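PDB 3KRE: phosphoribosylaminoimidazole-succinocarboxamide synthase from Ehrlichia chaffeensis str. Arkansas, which catalyses the ATP-dependent condensation of 5-amino-1-(5-phospho-D-ribosyl)imidazole-4-carboxylate with L-aspartate to form SAICAR, a step of de novo purine biosynthesis. Local coordinates for residues E30-I35 / Q47-E52; E52-F56 / K236-R240; G191-F197 / T222-I228; R233-D237 / G249-V253. All blocks are in the same frame, centred on the assembly; numbering follows the deposited sequence.

Contact 1 of 4, residues E30-I35 / Q47-E52. With EDO (1,2-ethanediol), chain K.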
# COMPACT_ATOMS: atom_id res chain seq x y z
N GLU A 30 -5.18 12.92 -9.07
CA GLU A 30 -4.25 13.30 -8.04
C GLU A 30 -4.87 12.95 -6.72
O GLU A 30 -5.98 13.37 -6.41
CB GLU A 30 -3.93 14.77 -8.11
CG GLU A 30 -3.02 15.24 -6.97
CD GLU A 30 -2.26 16.51 -7.33
OE1 GLU A 30 -2.54 17.10 -8.40
OE2 GLU A 30 -1.37 16.90 -6.54
N GLY A 31 -4.16 12.12 -5.95
CA GLY A 31 -4.61 11.70 -4.63
C GLY A 31 -3.78 12.43 -3.62
O GLY A 31 -3.17 13.46 -3.91
N LYS A 32 -3.71 11.89 -2.41
CA LYS A 32 -3.04 12.64 -1.35
C LYS A 32 -1.50 12.68 -1.53
O LYS A 32 -0.88 13.73 -1.20
CB LYS A 32 -3.49 12.16 0.02
CG LYS A 32 -4.87 12.74 0.39
CD LYS A 32 -5.39 12.22 1.71
CE LYS A 32 -6.42 11.11 1.57
NZ LYS A 32 -6.97 10.77 2.92
N ALA A 33 -0.92 11.62 -2.11
CA ALA A 33 0.53 11.47 -2.20
C ALA A 33 1.08 11.20 -3.63
O ALA A 33 2.28 11.18 -3.84
CB ALA A 33 0.97 10.35 -1.27
N LYS A 34 0.21 10.95 -4.60
CA LYS A 34 0.65 10.59 -5.92
C LYS A 34 -0.21 11.34 -6.97
O LYS A 34 -1.30 11.81 -6.66
CB LYS A 34 0.54 9.07 -6.12
CG LYS A 34 1.43 8.23 -5.22
CD LYS A 34 1.36 6.72 -5.53
CE LYS A 34 -0.03 6.15 -5.33
NZ LYS A 34 -0.49 6.21 -3.91
N ILE A 35 0.36 11.50 -8.16
CA ILE A 35 -0.34 12.02 -9.34
C ILE A 35 -0.23 10.94 -10.40
O ILE A 35 0.83 10.34 -10.56
CB ILE A 35 0.35 13.26 -9.90
CG1 ILE A 35 0.42 14.39 -8.86
CG2 ILE A 35 -0.37 13.77 -11.17
CD1 ILE A 35 1.39 15.51 -9.32
N GLN A 47 2.78 6.80 -12.75
CA GLN A 47 2.51 7.01 -11.35
C GLN A 47 3.66 7.84 -10.81
O GLN A 47 4.80 7.38 -10.83
CB GLN A 47 2.38 5.66 -10.64
CG GLN A 47 1.97 5.73 -9.19
CD GLN A 47 1.96 4.36 -8.52
OE1 GLN A 47 2.97 3.67 -8.45
NE2 GLN A 47 0.82 3.97 -8.02
N HIS A 48 3.34 9.06 -10.37
CA HIS A 48 4.32 10.05 -9.94
C HIS A 48 4.15 10.26 -8.44
O HIS A 48 3.04 10.59 -7.95
CB HIS A 48 4.15 11.35 -10.72
CG HIS A 48 5.02 12.47 -10.22
ND1 HIS A 48 6.11 12.94 -10.94
CD2 HIS A 48 4.94 13.24 -9.11
CE1 HIS A 48 6.68 13.93 -10.27
NE2 HIS A 48 6.00 14.13 -9.15
N PHE A 49 5.23 10.00 -7.70
CA PHE A 49 5.22 10.12 -6.23
C PHE A 49 5.58 11.53 -5.79
O PHE A 49 6.68 12.00 -6.09
CB PHE A 49 6.17 9.08 -5.61
CG PHE A 49 5.68 7.66 -5.76
CD1 PHE A 49 5.15 6.96 -4.65
CD2 PHE A 49 5.72 7.04 -6.98
CE1 PHE A 49 4.70 5.63 -4.83
CE2 PHE A 49 5.26 5.73 -7.13
CZ PHE A 49 4.76 5.05 -6.06
N LYS A 50 4.65 12.19 -5.10
CA LYS A 50 4.90 13.48 -4.48
C LYS A 50 5.57 13.38 -3.11
O LYS A 50 5.72 12.30 -2.53
CB LYS A 50 3.58 14.26 -4.31
CG LYS A 50 2.83 14.50 -5.60
CD LYS A 50 1.60 15.36 -5.36
CE LYS A 50 0.45 14.62 -4.75
NZ LYS A 50 -0.64 15.58 -4.29
N ASP A 51 5.97 14.53 -2.56
CA ASP A 51 6.59 14.53 -1.22
C ASP A 51 5.58 14.93 -0.14
O ASP A 51 5.94 15.07 1.02
CB ASP A 51 7.81 15.43 -1.17
CG ASP A 51 9.02 14.87 -1.92
OD1 ASP A 51 9.08 13.67 -2.27
OD2 ASP A 51 9.95 15.66 -2.18
N GLU A 52 4.34 15.09 -0.54
CA GLU A 52 3.26 15.39 0.36
C GLU A 52 2.98 14.17 1.25
O GLU A 52 3.06 13.02 0.79
CB GLU A 52 2.00 15.80 -0.47
CG GLU A 52 2.22 17.08 -1.29
CD GLU A 52 1.05 17.43 -2.23
OE1 GLU A 52 -0.05 16.88 -2.05
OE2 GLU A 52 1.22 18.28 -3.13
C1 EDO K . 7.19 16.33 -6.22
O1 EDO K . 6.03 16.06 -7.01
C2 EDO K . 6.90 17.36 -5.11
O2 EDO K . 6.04 16.89 -4.02
O HOH W 1 -0.60 18.83 -4.98
O HOH W 2 -1.53 15.99 0.10
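Ile-35 and His-48 form a hydrogen-bonded antiparallel pair in the beta hairpin of strands 34-38 and 44-49, part of the large antiparallel sheet of this SAICAR synthetase. Ile-35 N donates to His-48 O at 2.8 Å, and His-48 N returns the bond to Ile-35 O. Next along, Lys-34 and Phe-49 make a non-hydrogen-bonded pair on the other face. There Lys-34 CD lies over the Phe-49 ring as a CH-pi contact, 3.9 Å from the centroid and offset toward the rim, while its NZ goes on to Glu-217 and Asp-216. Past the strand end, Lys-50 N still reaches Ala-33 O at 2.9 Å. The Lys-50 chain starts with CG beside its backbone N (chi1 -58°), bends at chi3 and passes Ile-35 CG1 with its CD at 3.8 Å. Its ammonium joins two carboxylates: NZ sits 2.7 Å from Glu-30 OE2, on the anti lone pair, and 2.7 Å from Glu-52 OE1, which it meets from above the carboxylate plane. This positive charge probably eases the closeness of the two glutamates. A water gives one hydrogen bond to Glu-30 OE2 and another, 2.7 Å long, to Glu-52 OE2.

Contact 2 of 4, residues E52-F56 / K236-R240. With EDO (1,2-ethanediol), chain D.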
# COMPACT_ATOMS: atom_id res chain seq x y z
N GLU A 52 4.34 15.09 -0.54
CA GLU A 52 3.26 15.39 0.36
C GLU A 52 2.98 14.17 1.25
O GLU A 52 3.06 13.02 0.79
CB GLU A 52 2.00 15.80 -0.47
CG GLU A 52 2.22 17.08 -1.29
CD GLU A 52 1.05 17.43 -2.23
OE1 GLU A 52 -0.05 16.88 -2.05
OE2 GLU A 52 1.22 18.28 -3.13
N ILE A 53 2.69 14.43 2.51
CA ILE A 53 2.19 13.42 3.45
C ILE A 53 0.98 14.05 4.14
O ILE A 53 0.96 15.24 4.40
CB ILE A 53 3.31 13.00 4.46
CG1 ILE A 53 3.00 11.67 5.19
CG2 ILE A 53 3.59 14.13 5.51
CD1 ILE A 53 4.30 11.06 5.87
N THR A 54 -0.04 13.25 4.42
CA THR A 54 -1.19 13.73 5.17
C THR A 54 -1.60 12.66 6.19
O THR A 54 -1.36 11.47 5.99
CB THR A 54 -2.35 14.00 4.22
OG1 THR A 54 -2.77 12.78 3.63
CG2 THR A 54 -1.89 14.94 3.05
N ALA A 55 -2.24 13.09 7.27
CA ALA A 55 -2.78 12.16 8.26
C ALA A 55 -4.12 12.66 8.83
O ALA A 55 -4.46 13.85 8.71
CB ALA A 55 -1.76 11.96 9.38
N PHE A 56 -4.86 11.73 9.45
CA PHE A 56 -6.04 12.03 10.25
C PHE A 56 -7.07 12.75 9.40
O PHE A 56 -7.48 13.87 9.70
CB PHE A 56 -5.66 12.83 11.50
CG PHE A 56 -4.62 12.14 12.33
CD1 PHE A 56 -4.88 10.92 12.93
CD2 PHE A 56 -3.36 12.71 12.51
CE1 PHE A 56 -3.91 10.27 13.70
CE2 PHE A 56 -2.39 12.07 13.26
CZ PHE A 56 -2.67 10.86 13.87
N LYS A 236 5.10 5.71 7.97
CA LYS A 236 4.30 6.93 8.09
C LYS A 236 3.86 7.25 9.54
O LYS A 236 3.61 8.41 9.85
CB LYS A 236 3.07 6.79 7.19
CG LYS A 236 2.10 7.92 7.23
CD LYS A 236 1.15 7.80 6.04
CE LYS A 236 0.07 8.82 6.13
NZ LYS A 236 -0.82 8.84 4.95
N ASP A 237 3.79 6.25 10.41
CA ASP A 237 3.53 6.51 11.85
C ASP A 237 4.53 7.48 12.45
O ASP A 237 4.20 8.17 13.41
CB ASP A 237 3.47 5.25 12.73
CG ASP A 237 2.10 4.60 12.73
OD1 ASP A 237 1.12 5.25 12.31
OD2 ASP A 237 2.02 3.41 13.14
N ARG A 238 5.73 7.57 11.88
CA ARG A 238 6.69 8.58 12.38
C ARG A 238 6.14 9.99 12.20
O ARG A 238 6.33 10.86 13.05
CB ARG A 238 8.07 8.45 11.72
CG ARG A 238 8.77 7.12 11.99
CD ARG A 238 10.29 7.20 11.83
NE ARG A 238 10.84 8.01 12.89
CZ ARG A 238 11.08 7.58 14.14
NH1 ARG A 238 10.90 6.31 14.48
NH2 ARG A 238 11.50 8.43 15.05
N TYR A 239 5.44 10.20 11.08
CA TYR A 239 4.74 11.46 10.86
C TYR A 239 3.47 11.55 11.71
O TYR A 239 3.26 12.55 12.41
CB TYR A 239 4.44 11.63 9.39
CG TYR A 239 3.61 12.85 9.11
CD1 TYR A 239 4.14 14.12 9.28
CD2 TYR A 239 2.29 12.73 8.71
CE1 TYR A 239 3.36 15.25 9.07
CE2 TYR A 239 1.51 13.85 8.50
CZ TYR A 239 2.06 15.11 8.68
OH TYR A 239 1.31 16.26 8.46
N ARG A 240 2.63 10.51 11.68
CA ARG A 240 1.37 10.56 12.44
C ARG A 240 1.56 10.87 13.93
O ARG A 240 0.82 11.67 14.51
CB ARG A 240 0.61 9.26 12.32
CG ARG A 240 0.02 8.96 10.96
CD ARG A 240 -0.98 7.82 11.13
NE ARG A 240 -1.40 7.32 9.83
CZ ARG A 240 -0.90 6.25 9.22
NH1 ARG A 240 0.09 5.52 9.75
NH2 ARG A 240 -1.38 5.94 8.02
C1 EDO D . 0.46 3.14 6.71
O1 EDO D . -0.65 3.16 7.58
C2 EDO D . 1.74 2.87 7.49
O2 EDO D . 1.90 3.82 8.52
O HOH W 3 -4.05 8.76 9.31
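With CG1 of Ile-53 anti to the backbone N (chi1 -163°), its CG2 falls between the backbone N and the carbonyl carbon and from there reaches the face of Tyr-239, whose CG is anti to its own N (chi1 175°); the two side chains run antiparallel, one beside the other. Ile-53 CG2 ends over the centre of the Tyr-239 ring, 3.5 Å from the centroid and only 4° off the normal, a well-centred CH-pi contact. Farther back, Ile-53 CD1 packs on Tyr-239 CB at 3.6 Å. Ala-55 CB lies beside this pair, touching Tyr-239 CE2 and, at 3.8 Å, Arg-240 CG. The contact sets the short helix 237-240 against strand 52-55, which pairs with strand 60-63 in a small two-stranded antiparallel sheet; Lys-60 from that second strand makes a cation-pi contact with Tyr-239, and Tyr-250 of helix 246-257 also touches Ile-53. Polar links run along the border of the apolar patch. The Lys-236 side chain is fully extended and carries NZ to Thr-54 O at 2.9 Å, a weak hydrogen bond. A water accepts from both Phe-56 N and Arg-240 NE, tying the strand end to the helix. Phe-56 turns its edge to the helix, with CE2 3.5 Å from Arg-240 O. The Arg-240 guanidinium has Lys-236 CG over one face, while NH1 forms a salt bridge to Asp-237 OD1, arriving above the carboxylate plane. At the guanidinium edge a 1,2-ethanediol, probably from the crystallisation liquor, accepts from NH1 through O2 at 2.8 Å and from NH2 through O1.

Contact 3 of 4, residues G191-F197 / T222-I228. With EDO (1,2-ethanediol), chain G.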
# COMPACT_ATOMS: atom_id res chain seq x y z
N GLY A 191 15.42 -7.68 8.74
CA GLY A 191 15.30 -7.23 10.13
C GLY A 191 14.16 -6.27 10.44
O GLY A 191 14.25 -5.46 11.38
N ILE A 192 13.07 -6.39 9.67
CA ILE A 192 11.90 -5.55 9.76
C ILE A 192 10.66 -6.41 9.90
O ILE A 192 10.51 -7.42 9.20
CB ILE A 192 11.74 -4.70 8.47
CG1 ILE A 192 12.90 -3.68 8.36
CG2 ILE A 192 10.36 -4.02 8.47
CD1 ILE A 192 12.98 -2.78 7.05
N LYS A 193 9.78 -6.03 10.83
CA LYS A 193 8.50 -6.70 11.03
C LYS A 193 7.43 -5.97 10.26
O LYS A 193 7.24 -4.77 10.46
CB LYS A 193 8.12 -6.71 12.52
CG LYS A 193 6.81 -7.38 12.87
CD LYS A 193 6.73 -8.84 12.32
CE LYS A 193 5.38 -9.49 12.66
NZ LYS A 193 5.28 -10.92 12.14
N LEU A 194 6.72 -6.70 9.40
CA LEU A 194 5.57 -6.15 8.71
C LEU A 194 4.38 -6.24 9.63
O LEU A 194 3.83 -7.32 9.85
CB LEU A 194 5.26 -6.94 7.44
CG LEU A 194 4.10 -6.48 6.57
CD1 LEU A 194 4.29 -5.02 6.11
CD2 LEU A 194 3.97 -7.43 5.34
N VAL A 195 4.03 -5.11 10.23
CA VAL A 195 2.99 -5.05 11.25
C VAL A 195 1.60 -5.17 10.62
O VAL A 195 0.76 -5.97 11.01
CB VAL A 195 3.17 -3.74 12.07
CG1 VAL A 195 1.97 -3.45 12.98
CG2 VAL A 195 4.51 -3.78 12.86
N ASP A 196 1.35 -4.33 9.61
CA ASP A 196 0.13 -4.36 8.86
C ASP A 196 0.40 -3.63 7.56
O ASP A 196 1.46 -3.03 7.41
CB ASP A 196 -1.06 -3.76 9.63
CG ASP A 196 -0.91 -2.25 9.98
OD1 ASP A 196 -0.41 -1.47 9.17
OD2 ASP A 196 -1.34 -1.84 11.08
N PHE A 197 -0.54 -3.71 6.63
CA PHE A 197 -0.44 -2.97 5.38
C PHE A 197 -1.76 -2.92 4.65
O PHE A 197 -2.68 -3.64 5.00
CB PHE A 197 0.66 -3.56 4.48
CG PHE A 197 0.40 -4.96 4.01
CD1 PHE A 197 0.02 -5.21 2.71
CD2 PHE A 197 0.58 -6.02 4.85
CE1 PHE A 197 -0.20 -6.50 2.27
CE2 PHE A 197 0.38 -7.34 4.41
CZ PHE A 197 -0.01 -7.57 3.12
N THR A 222 2.07 2.92 3.20
CA THR A 222 0.96 1.95 3.19
C THR A 222 1.23 0.67 4.02
O THR A 222 0.36 -0.19 4.07
CB THR A 222 0.61 1.53 1.72
OG1 THR A 222 1.73 0.84 1.15
CG2 THR A 222 0.19 2.80 0.86
N CYS A 223 2.41 0.56 4.64
CA CYS A 223 2.79 -0.59 5.48
C CYS A 223 3.32 -0.06 6.80
O CYS A 223 4.14 0.87 6.81
CB CYS A 223 3.92 -1.42 4.86
SG CYS A 223 3.65 -1.98 3.19
N ARG A 224 2.87 -0.63 7.91
CA ARG A 224 3.54 -0.37 9.19
C ARG A 224 4.71 -1.33 9.28
O ARG A 224 4.55 -2.55 9.04
CB ARG A 224 2.63 -0.56 10.39
CG ARG A 224 1.66 0.57 10.58
CD ARG A 224 0.94 0.48 11.92
NE ARG A 224 0.18 1.68 12.10
CZ ARG A 224 -1.07 1.90 11.73
NH1 ARG A 224 -1.82 0.95 11.19
NH2 ARG A 224 -1.59 3.12 11.89
N LEU A 225 5.87 -0.76 9.59
CA LEU A 225 7.17 -1.47 9.47
C LEU A 225 7.97 -1.15 10.71
O LEU A 225 8.30 0.00 10.93
CB LEU A 225 7.94 -0.97 8.24
CG LEU A 225 7.28 -1.25 6.90
CD1 LEU A 225 8.01 -0.51 5.71
CD2 LEU A 225 7.11 -2.77 6.57
N TRP A 226 8.26 -2.15 11.53
CA TRP A 226 9.01 -1.90 12.76
C TRP A 226 10.33 -2.65 12.71
O TRP A 226 10.37 -3.80 12.34
CB TRP A 226 8.26 -2.39 14.00
CG TRP A 226 6.95 -1.71 14.28
CD1 TRP A 226 6.39 -0.67 13.59
CD2 TRP A 226 6.04 -2.02 15.33
NE1 TRP A 226 5.19 -0.33 14.13
CE2 TRP A 226 4.94 -1.15 15.20
CE3 TRP A 226 6.03 -2.98 16.36
CZ2 TRP A 226 3.84 -1.19 16.06
CZ3 TRP A 226 4.94 -3.01 17.23
CH2 TRP A 226 3.86 -2.13 17.06
N ASP A 227 11.40 -2.00 13.13
CA ASP A 227 12.66 -2.66 13.30
C ASP A 227 12.49 -3.76 14.36
O ASP A 227 11.92 -3.55 15.44
CB ASP A 227 13.72 -1.64 13.74
CG ASP A 227 15.07 -2.28 13.95
OD1 ASP A 227 15.63 -2.69 12.94
OD2 ASP A 227 15.48 -2.45 15.12
N ILE A 228 12.95 -4.96 14.05
CA ILE A 228 12.67 -6.12 14.93
C ILE A 228 13.36 -6.01 16.31
O ILE A 228 12.75 -6.29 17.36
CB ILE A 228 13.03 -7.45 14.22
CG1 ILE A 228 11.90 -7.81 13.25
CG2 ILE A 228 13.26 -8.59 15.22
CD1 ILE A 228 12.21 -8.96 12.28
C1 EDO G . -1.86 0.22 6.81
O1 EDO G . -1.19 0.51 8.01
C2 EDO G . -3.16 1.00 6.83
O2 EDO G . -4.02 0.32 7.73
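Lys-193 and Trp-226 form a hydrogen-bonded pair between antiparallel strands 192-204 and 223-227 of the main sheet. Lys-193 N donates to Trp-226 O at 2.8 Å, almost straight at 177°, and Trp-226 N answers to Lys-193 O. Arg-224 then faces two residues, its O taking Val-195 N and its N giving to Asp-196 O: a beta bulge, which turns Val-195 and Asp-196 to the same side as Arg-224 and Trp-226. At the far end Ile-228 N reaches Gly-191 O; Gly-191 is the C-prime residue of the Schellman motif ending helix 166-189. Arg-224 NH1 forms a salt bridge with Asp-196 OD2 at 2.8 Å, in the guanidinium plane and on the syn side of a carboxylate turned 83° to that plane; Asp-196 CG, between its backbone N and carbonyl carbon (chi1 62°), brings the acid there. Arg-224 NE forms a salt bridge with Asp-237 OD2. Asp-227 OD2 is satisfied by Thr-230 and Ser-229. Val-195 CG2 sits over the Trp-226 five-membered ring, 3.4 Å from its centroid; on the other face, Leu-194 CD1 meets Leu-225 CD2 at 3.6 Å. The two acids orient the guanidinium, though Asp-237, shared with Arg-233 and Arg-240, probably offsets its charge only partly.

Contact 4 of 4, residues R233-D237 / G249-V253. With EDO (1,2-ethanediol), chain H; EDO (1,2-ethanediol), chain D.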
# COMPACT_ATOMS: atom_id res chain seq x y z
N ARG A 233 9.58 2.35 14.84
CA ARG A 233 8.68 2.49 13.69
C ARG A 233 9.44 3.15 12.57
O ARG A 233 10.13 4.15 12.81
CB ARG A 233 7.48 3.33 14.09
CG ARG A 233 6.74 2.78 15.30
CD ARG A 233 5.37 3.45 15.47
NE ARG A 233 4.71 3.06 16.72
CZ ARG A 233 3.45 2.62 16.87
NH1 ARG A 233 2.63 2.51 15.84
NH2 ARG A 233 3.02 2.30 18.09
N LEU A 234 9.32 2.62 11.36
CA LEU A 234 10.06 3.12 10.21
C LEU A 234 9.17 3.85 9.20
O LEU A 234 9.67 4.53 8.30
CB LEU A 234 10.77 1.98 9.51
CG LEU A 234 11.74 1.25 10.41
CD1 LEU A 234 12.28 0.06 9.66
CD2 LEU A 234 12.85 2.18 10.94
N ASP A 235 7.86 3.76 9.42
CA ASP A 235 6.88 4.09 8.39
C ASP A 235 6.21 5.45 8.67
O ASP A 235 6.66 6.21 9.53
CB ASP A 235 5.84 2.99 8.35
CG ASP A 235 5.16 2.78 9.67
OD1 ASP A 235 5.67 1.97 10.49
OD2 ASP A 235 4.11 3.42 9.91
N LYS A 236 5.10 5.71 7.97
CA LYS A 236 4.30 6.93 8.09
C LYS A 236 3.86 7.25 9.54
O LYS A 236 3.61 8.41 9.85
CB LYS A 236 3.07 6.79 7.19
CG LYS A 236 2.10 7.92 7.23
CD LYS A 236 1.15 7.80 6.04
CE LYS A 236 0.07 8.82 6.13
NZ LYS A 236 -0.82 8.84 4.95
N ASP A 237 3.79 6.25 10.41
CA ASP A 237 3.53 6.51 11.85
C ASP A 237 4.53 7.48 12.45
O ASP A 237 4.20 8.17 13.41
CB ASP A 237 3.47 5.25 12.73
CG ASP A 237 2.10 4.60 12.73
OD1 ASP A 237 1.12 5.25 12.31
OD2 ASP A 237 2.02 3.41 13.14
N GLY A 249 13.51 7.11 8.53
CA GLY A 249 12.84 5.80 8.61
C GLY A 249 12.60 5.24 7.23
O GLY A 249 12.92 4.10 6.95
N TYR A 250 12.09 6.06 6.32
CA TYR A 250 11.83 5.60 4.95
C TYR A 250 13.15 5.22 4.27
O TYR A 250 13.20 4.23 3.54
CB TYR A 250 11.15 6.68 4.11
CG TYR A 250 9.70 6.97 4.44
CD1 TYR A 250 8.76 7.06 3.43
CD2 TYR A 250 9.25 7.10 5.75
CE1 TYR A 250 7.40 7.32 3.70
CE2 TYR A 250 7.89 7.37 6.03
CZ TYR A 250 6.99 7.50 5.00
OH TYR A 250 5.67 7.75 5.28
N ARG A 251 14.20 5.98 4.53
CA ARG A 251 15.52 5.67 3.96
C ARG A 251 16.10 4.39 4.53
O ARG A 251 16.71 3.59 3.81
CB ARG A 251 16.52 6.81 4.15
CG ARG A 251 17.65 6.75 3.13
CD ARG A 251 18.65 7.87 3.34
NE ARG A 251 18.07 9.17 2.96
CZ ARG A 251 17.83 10.19 3.78
NH1 ARG A 251 18.13 10.14 5.07
NH2 ARG A 251 17.31 11.30 3.28
N GLU A 252 15.90 4.15 5.82
CA GLU A 252 16.31 2.87 6.38
C GLU A 252 15.63 1.68 5.68
O GLU A 252 16.28 0.66 5.38
CB GLU A 252 16.03 2.85 7.90
CG GLU A 252 16.35 1.54 8.63
CD GLU A 252 16.38 1.66 10.17
OE1 GLU A 252 16.55 2.79 10.71
OE2 GLU A 252 16.30 0.60 10.85
N VAL A 253 14.33 1.80 5.41
CA VAL A 253 13.61 0.73 4.72
C VAL A 253 14.26 0.55 3.33
O VAL A 253 14.58 -0.58 2.90
CB VAL A 253 12.11 1.02 4.58
CG1 VAL A 253 11.40 -0.07 3.69
CG2 VAL A 253 11.46 1.14 5.96
C1 EDO H . 14.46 5.13 11.73
O1 EDO H . 15.39 4.51 12.63
C2 EDO H . 14.24 6.62 11.98
O2 EDO H . 15.51 7.26 12.22
C1 EDO D . 0.46 3.14 6.71
O1 EDO D . -0.65 3.16 7.58
C2 EDO D . 1.74 2.87 7.49
O2 EDO D . 1.90 3.82 8.52
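Leu-234 packs against one side of helix 246-257 where Gly-249 brings the two backbones together, their CA atoms 4.2 Å apart. Gly-249 has no side chain between the backbones, and Leu-234 O lies 3.2 Å from Gly-249 C. One turn on, Val-253 CG2 meets Leu-234 CB at 3.7 Å. Tyr-250, next to Gly-249, extends the contact to Asp-235 and Lys-236. Its CG stands beside the backbone N (chi1 -72°), and the ring runs alongside Lys-236, pointing the same way, with CE2 3.7 Å from Asp-235 C and OH 3.2 Å from Lys-236 CA. The phenol finds its polar partner in Asp-221.

The loop is the connection from strand 223-227 to the short helix 237-240, and it carries that helix's capping bond: Asp-237 N donates to Asp-235 OD2 at 2.9 Å, while Asp-235 OD1 takes Leu-225 N of the strand. Leu-234 also shares a backbone bond with Leu-225, so it joins the strand to helix 246-257, while Val-253 also touches Leu-225 itself. Arg-233 NH1 adds a salt bridge to Asp-237 OD2, from above the carboxylate plane.

Leu-234, Gly-249, Tyr-250 and Val-253 are buried, whereas Glu-252 is partly exposed to solvent. Its extended chain crosses Leu-234 at about a right angle, CD 3.7 Å from Leu-234 CD2. Here a 1,2-ethanediol, probably from the crystallisation liquor, touches Leu-234 CD2 through C1 and donates from O1 to Glu-252 OE1 at 2.8 Å.

Contact 1 comes first along the chain and runs straight into contact 2 through the shared Glu-52; their centres are about 14 Å apart. Contact 3 is nested in the long loop that contact 2 closes, and lies on the same main sheet as contact 1, with centres about 22 Å apart and no touch. Contacts 3 and 4 are closest, about 9 Å between centres, joined by the salt bridge from Arg-224 NE to Asp-237 OD2. Contacts 2 and 4, their centres about 11 Å apart, share Lys-236 and Asp-237 and both touch the same ethanediol. Helices 237-240 and 246-257 thus bring the C-terminal part of the chain against both strand 52-55 and strand 223-227 within the SAICAR synthetase fold.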